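Long-range contacts in putative D-glycero-D-manno-heptose 7-phosphate kinase (Campylobacter jejuni subsp. jejuni, PDB 4N3O), which catalyses the ATP-dependent phosphorylation of D-glycero-alpha-D-manno-heptose 7-phosphate at C-1, an early step on the route to capsule polysaccharide: residues T9-R14 / S119-V124; G33-A38 / N173-Y178. One frame throughout, in Å; residues are numbered along the deposited sequence.

How the contacts relate
Contacts 1 and 2 lie about 18 Å apart, centre to centre, and share one mixed sheet: contact 1 uses strand 6-21, contact 2 its neighbour 31-40, the next strand in the chain. Their segments alternate along the chain, in the order 9-14, 33-38, 119-124, 173-178. Contact 1 packs helix 118-134 on the sheet, whereas contact 2 adds strand 172-178 to it. They meet where Arg-14 CB lies 3.9 Å from Ala-38 O. Helix 162-169 touches both, through Ala-167 on Thr-11 and Ala-166 on Asn-37, and carries Asp-163, the proton acceptor by similarity. Contact 1 holds Arg-14, and Asn-37 of contact 2 comes close to it, placing both beside the probable catalytic region.

Contact 1: T9-R14 / S119-V124; sequences TQTPLR and SSTLVV
Thr-121 of helix 118-134 presses its forked side chain onto strand 6-21 at Thr-11, Pro-12 and Leu-13. The segment axes approach to 8.1 Å and run nearly antiparallel at 164°, which lays the helix along the strand. Thr-121 holds CG2 anti to its backbone N and OG1 beside that N (chi1 -64°), directing the methyl at the strand backbone: CG2 is 3.5 Å from both Thr-11 O and Pro-12 O. Although OG1 comes within 3.3 Å of Pro-12 O, the pair is not a hydrogen bond; the hydroxyl is instead hydrogen-bonded to Gly-117 O, four residues earlier. Leu-13 lies roughly perpendicular to this side chain, and its CD2 touches both branches, OG1 at 3.5 Å and CG2 at 3.6 Å. Thr-11 repeats the torsion (chi1 -49°), with CG2 anti to N; the two threonine side chains pass alongside, pointing opposite ways, with Thr-11 CG2 3.6 Å from Thr-121 CG2. About one turn on, Val-124 CG1 reaches the same Thr-11 methyl at 4.1 Å. At one end of the contact, Arg-14 NE forms a salt bridge with Asp-163 OD1, a pair that by similarity comprises the transition-state stabilizer and the proton acceptor. A helix that leaves the glycine-rich ATP loop, residues 113-119 by similarity, and packs on the sheet is characteristic of the GHMP kinase N-terminal domain.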
loop_
_atom_site.group_PDB
_atom_site.type_symbol
_atom_site.label_atom_id
_atom_site.label_comp_id
_atom_site.label_asym_id
_atom_site.label_seq_id
_atom_site.Cartn_x
_atom_site.Cartn_y
_atom_site.Cartn_z
ATOM N N THR A 9 -12.003 7.991 -9.712
ATOM C CA THR A 9 -11.592 6.620 -9.973
ATOM C C THR A 9 -10.130 6.465 -9.532
ATOM O O THR A 9 -9.332 7.434 -9.526
ATOM C CB THR A 9 -11.755 6.165 -11.449
ATOM O OG1 THR A 9 -10.785 6.793 -12.278
ATOM C CG2 THR A 9 -13.131 6.479 -11.967
ATOM N N GLN A 10 -9.795 5.236 -9.180
ATOM C CA GLN A 10 -8.459 4.875 -8.725
ATOM C C GLN A 10 -8.143 3.549 -9.424
ATOM O O GLN A 10 -8.913 2.586 -9.336
ATOM C CB GLN A 10 -8.475 4.757 -7.209
ATOM C CG GLN A 10 -7.146 4.390 -6.608
ATOM C CD GLN A 10 -7.157 4.392 -5.081
ATOM O OE1 GLN A 10 -8.155 4.746 -4.428
ATOM N NE2 GLN A 10 -6.037 4.005 -4.507
ATOM N N THR A 11 -7.022 3.515 -10.127
ATOM C CA THR A 11 -6.653 2.389 -10.955
ATOM C C THR A 11 -5.228 1.999 -10.640
ATOM O O THR A 11 -4.336 2.824 -10.679
ATOM C CB THR A 11 -6.741 2.815 -12.439
ATOM O OG1 THR A 11 -8.006 3.468 -12.687
ATOM C CG2 THR A 11 -6.558 1.617 -13.376
ATOM N N PRO A 12 -4.997 0.723 -10.349
ATOM C CA PRO A 12 -3.651 0.345 -9.986
ATOM C C PRO A 12 -2.716 0.095 -11.140
ATOM O O PRO A 12 -3.138 -0.277 -12.227
ATOM C CB PRO A 12 -3.874 -0.976 -9.234
ATOM C CG PRO A 12 -5.070 -1.565 -9.876
ATOM C CD PRO A 12 -5.935 -0.415 -10.298
ATOM N N LEU A 13 -1.433 0.296 -10.881
ATOM C CA LEU A 13 -0.385 -0.012 -11.829
ATOM C C LEU A 13 -0.097 -1.498 -11.661
ATOM O O LEU A 13 -0.663 -2.154 -10.778
ATOM C CB LEU A 13 0.856 0.810 -11.532
ATOM C CG LEU A 13 0.626 2.314 -11.709
ATOM C CD1 LEU A 13 1.880 3.089 -11.326
ATOM C CD2 LEU A 13 0.254 2.635 -13.143
ATOM N N ARG A 14 0.773 -2.039 -12.491
ATOM C CA ARG A 14 1.053 -3.454 -12.428
ATOM C C ARG A 14 2.514 -3.738 -12.497
ATOM O O ARG A 14 3.292 -2.969 -13.041
ATOM C CB ARG A 14 0.416 -4.195 -13.607
ATOM C CG ARG A 14 0.945 -3.695 -14.941
ATOM C CD ARG A 14 1.220 -4.842 -15.889
ATOM N NE ARG A 14 1.889 -4.406 -17.113
ATOM C CZ ARG A 14 3.167 -4.020 -17.175
ATOM N NH1 ARG A 14 3.918 -3.953 -16.071
ATOM N NH2 ARG A 14 3.694 -3.666 -18.344
ATOM N N SER A 119 0.412 3.812 -19.176
ATOM C CA SER A 119 -0.519 4.333 -20.199
ATOM C C SER A 119 -1.876 3.639 -20.219
ATOM O O SER A 119 -2.917 4.282 -20.358
ATOM C CB SER A 119 0.109 4.229 -21.576
ATOM O OG SER A 119 1.348 4.912 -21.603
ATOM N N SER A 120 -1.855 2.325 -20.101
ATOM C CA SER A 120 -3.073 1.540 -20.103
ATOM C C SER A 120 -3.860 1.848 -18.846
ATOM O O SER A 120 -5.067 1.975 -18.895
ATOM C CB SER A 120 -2.731 0.053 -20.118
ATOM O OG SER A 120 -1.846 -0.229 -21.177
ATOM N N THR A 121 -3.153 1.908 -17.717
ATOM C CA THR A 121 -3.738 2.238 -16.440
ATOM C C THR A 121 -4.452 3.610 -16.484
ATOM O O THR A 121 -5.521 3.782 -15.901
ATOM C CB THR A 121 -2.642 2.246 -15.334
ATOM O OG1 THR A 121 -2.099 0.930 -15.174
ATOM C CG2 THR A 121 -3.202 2.695 -14.002
ATOM N N LEU A 122 -3.862 4.578 -17.174
ATOM C CA LEU A 122 -4.466 5.916 -17.277
ATOM C C LEU A 122 -5.751 5.892 -18.110
ATOM O O LEU A 122 -6.795 6.427 -17.694
ATOM C CB LEU A 122 -3.463 6.900 -17.887
ATOM C CG LEU A 122 -3.939 8.325 -18.170
ATOM C CD1 LEU A 122 -4.458 8.996 -16.916
ATOM C CD2 LEU A 122 -2.800 9.138 -18.767
ATOM N N VAL A 123 -5.678 5.256 -19.278
ATOM C CA VAL A 123 -6.835 5.185 -20.184
ATOM C C VAL A 123 -8.019 4.497 -19.494
ATOM O O VAL A 123 -9.166 4.944 -19.597
ATOM C CB VAL A 123 -6.490 4.464 -21.506
ATOM C CG1 VAL A 123 -7.743 4.294 -22.369
ATOM C CG2 VAL A 123 -5.393 5.209 -22.277
ATOM N N VAL A 124 -7.736 3.408 -18.787
ATOM C CA VAL A 124 -8.777 2.677 -18.046
ATOM C C VAL A 124 -9.421 3.545 -16.956
ATOM O O VAL A 124 -10.631 3.590 -16.837
ATOM C CB VAL A 124 -8.218 1.363 -17.463
ATOM C CG1 VAL A 124 -9.143 0.780 -16.411
ATOM C CG2 VAL A 124 -7.993 0.365 -18.591
#

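Contact 2: G33-A38 / N173-Y178; sequences GYVLNA and NFMEFY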
loop_
_atom_site.group_PDB
_atom_site.type_symbol
_atom_site.label_atom_id
_atom_site.label_comp_id
_atom_site.label_asym_id
_atom_site.label_seq_id
_atom_site.Cartn_x
_atom_site.Cartn_y
_atom_site.Cartn_z
ATOM N N GLY A 33 3.178 -17.657 -25.835
ATOM C CA GLY A 33 3.916 -17.496 -24.588
ATOM C C GLY A 33 2.991 -17.199 -23.433
ATOM O O GLY A 33 1.789 -17.469 -23.500
ATOM N N TYR A 34 3.548 -16.628 -22.373
ATOM C CA TYR A 34 2.757 -16.306 -21.193
ATOM C C TYR A 34 3.304 -15.107 -20.477
ATOM O O TYR A 34 4.432 -14.688 -20.699
ATOM C CB TYR A 34 2.780 -17.463 -20.188
ATOM C CG TYR A 34 4.081 -17.559 -19.413
ATOM C CD1 TYR A 34 5.146 -18.309 -19.891
ATOM C CD2 TYR A 34 4.247 -16.884 -18.198
ATOM C CE1 TYR A 34 6.339 -18.399 -19.185
ATOM C CE2 TYR A 34 5.446 -16.959 -17.490
ATOM C CZ TYR A 34 6.488 -17.722 -17.989
ATOM O OH TYR A 34 7.680 -17.816 -17.305
ATOM N N VAL A 35 2.480 -14.568 -19.596
ATOM C CA VAL A 35 2.883 -13.476 -18.751
ATOM C C VAL A 35 2.092 -13.626 -17.445
ATOM O O VAL A 35 0.913 -14.037 -17.444
ATOM C CB VAL A 35 2.679 -12.085 -19.421
ATOM C CG1 VAL A 35 1.217 -11.814 -19.703
ATOM C CG2 VAL A 35 3.232 -10.973 -18.545
ATOM N N LEU A 36 2.771 -13.361 -16.334
ATOM C CA LEU A 36 2.156 -13.393 -15.025
ATOM C C LEU A 36 2.358 -12.024 -14.467
ATOM O O LEU A 36 3.500 -11.638 -14.212
ATOM C CB LEU A 36 2.833 -14.401 -14.106
ATOM C CG LEU A 36 2.425 -14.317 -12.628
ATOM C CD1 LEU A 36 0.951 -14.621 -12.458
ATOM C CD2 LEU A 36 3.247 -15.240 -11.755
ATOM N N ASN A 37 1.272 -11.268 -14.305
ATOM C CA ASN A 37 1.390 -9.948 -13.714
ATOM C C ASN A 37 0.457 -9.818 -12.525
ATOM O O ASN A 37 -0.377 -10.703 -12.258
ATOM C CB ASN A 37 1.194 -8.853 -14.740
ATOM C CG ASN A 37 -0.111 -8.967 -15.444
ATOM O OD1 ASN A 37 -1.120 -9.356 -14.845
ATOM N ND2 ASN A 37 -0.121 -8.625 -16.729
ATOM N N ALA A 38 0.630 -8.732 -11.789
ATOM C CA ALA A 38 -0.126 -8.535 -10.574
ATOM C C ALA A 38 -0.211 -7.065 -10.282
ATOM O O ALA A 38 0.785 -6.368 -10.376
ATOM C CB ALA A 38 0.568 -9.257 -9.427
ATOM N N ASN A 173 -2.891 -12.134 -12.469
ATOM C CA ASN A 173 -3.452 -12.616 -13.717
ATOM C C ASN A 173 -2.394 -13.357 -14.488
ATOM O O ASN A 173 -1.302 -12.838 -14.711
ATOM C CB ASN A 173 -3.964 -11.452 -14.560
ATOM C CG ASN A 173 -5.163 -10.763 -13.940
ATOM O OD1 ASN A 173 -6.232 -11.353 -13.815
ATOM N ND2 ASN A 173 -4.999 -9.492 -13.575
ATOM N N PHE A 174 -2.713 -14.586 -14.859
ATOM C CA PHE A 174 -1.820 -15.397 -15.646
ATOM C C PHE A 174 -2.396 -15.380 -17.040
ATOM O O PHE A 174 -3.524 -15.819 -17.243
ATOM C CB PHE A 174 -1.768 -16.820 -15.122
ATOM C CG PHE A 174 -0.660 -17.626 -15.719
ATOM C CD1 PHE A 174 -0.807 -18.226 -16.957
ATOM C CD2 PHE A 174 0.533 -17.784 -15.040
ATOM C CE1 PHE A 174 0.218 -18.978 -17.505
ATOM C CE2 PHE A 174 1.559 -18.526 -15.582
ATOM C CZ PHE A 174 1.401 -19.121 -16.818
HETATM N N MSE A 175 -1.631 -14.876 -17.994
HETATM C CA MSE A 175 -2.123 -14.757 -19.354
HETATM C C MSE A 175 -1.358 -15.616 -20.312
HETATM O O MSE A 175 -0.122 -15.600 -20.339
HETATM C CB MSE A 175 -2.065 -13.286 -19.707
HETATM C CG MSE A 175 -2.601 -12.522 -18.491
HETATM SE SE MSE A 175 -2.968 -10.704 -19.057
HETATM C CE MSE A 175 -3.703 -9.868 -17.455
ATOM N N GLU A 176 -2.108 -16.392 -21.093
ATOM C CA GLU A 176 -1.545 -17.284 -22.098
ATOM C C GLU A 176 -1.892 -16.762 -23.473
ATOM O O GLU A 176 -3.012 -16.311 -23.720
ATOM C CB GLU A 176 -2.030 -18.714 -21.873
ATOM C CG GLU A 176 -1.320 -19.348 -20.683
ATOM C CD GLU A 176 -2.022 -20.567 -20.135
ATOM O OE1 GLU A 176 -1.388 -21.651 -20.081
ATOM O OE2 GLU A 176 -3.215 -20.437 -19.768
ATOM N N PHE A 177 -0.904 -16.794 -24.355
ATOM C CA PHE A 177 -1.076 -16.274 -25.702
ATOM C C PHE A 177 -1.106 -17.374 -26.762
ATOM O O PHE A 177 -0.279 -18.295 -26.755
ATOM C CB PHE A 177 0.031 -15.270 -26.007
ATOM C CG PHE A 177 0.132 -14.177 -24.993
ATOM C CD1 PHE A 177 -0.898 -13.254 -24.848
ATOM C CD2 PHE A 177 1.255 -14.063 -24.183
ATOM C CE1 PHE A 177 -0.818 -12.242 -23.909
ATOM C CE2 PHE A 177 1.344 -13.050 -23.244
ATOM C CZ PHE A 177 0.304 -12.140 -23.106
ATOM N N TYR A 178 -2.079 -17.268 -27.663
ATOM C CA TYR A 178 -2.236 -18.226 -28.741
ATOM C C TYR A 178 -2.271 -17.536 -30.108
ATOM O O TYR A 178 -3.110 -16.667 -30.371
ATOM C CB TYR A 178 -3.493 -19.069 -28.532
ATOM C CG TYR A 178 -3.402 -19.981 -27.337
ATOM C CD1 TYR A 178 -2.858 -21.256 -27.455
ATOM C CD2 TYR A 178 -3.851 -19.570 -26.083
ATOM C CE1 TYR A 178 -2.765 -22.100 -26.360
ATOM C CE2 TYR A 178 -3.765 -20.408 -24.979
ATOM C CZ TYR A 178 -3.221 -21.669 -25.124
ATOM O OH TYR A 178 -3.128 -22.505 -24.044
HETATM O O HOH W 1 -2.750 -8.092 -13.072
#
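Five backbone hydrogen bonds set Gly-33, Val-35 and Asn-37 opposite Phe-177, Met-175 (present as selenomethionine) and Asn-173 as antiparallel hydrogen-bonded pairs. The shortest runs from Met-175 N to Val-35 O at 2.7 Å. The longest, from Asn-37 N to Asn-173 O, measures 3.0 Å. Tyr-34 with Glu-176 and Leu-36 with Phe-174 are the non-hydrogen-bonded pairs between them. On the face bearing Tyr-34, Leu-36 and Phe-174, the tyrosine and phenylalanine ring planes are only 3° apart, but the centroids are separated by 5.5 Å and the rings barely overlap; Tyr-34 CD2 instead meets Phe-174 CZ at 3.9 Å. Helix 236-248 packs on this face, where Lys-244 forms a salt bridge with Glu-176 OE1. Strand 31-40 pairs antiparallel with both 6-21 and 172-178, which places it between them in the large mixed sheet of this GHMP kinase; helix 162-169 touches the other face. There Val-35 places CG1 between its N and carbonyl carbon (chi1 63°), bringing it 3.5 Å from Phe-177 CZ and 3.6 Å from Met-175 CB. Phe-177 approaches Gly-33 obliquely, its CD2 by Gly-33 O; the Gly-33 backbone conformation would not tolerate a side chain, because a CB would collide with the preceding carbonyl O. The amides of Asn-37 and Asn-173 stand 83° apart and are bridged by a water that donates to Asn-37 OD1 at 2.7 Å and accepts from Asn-173 ND2 at 2.7 Å.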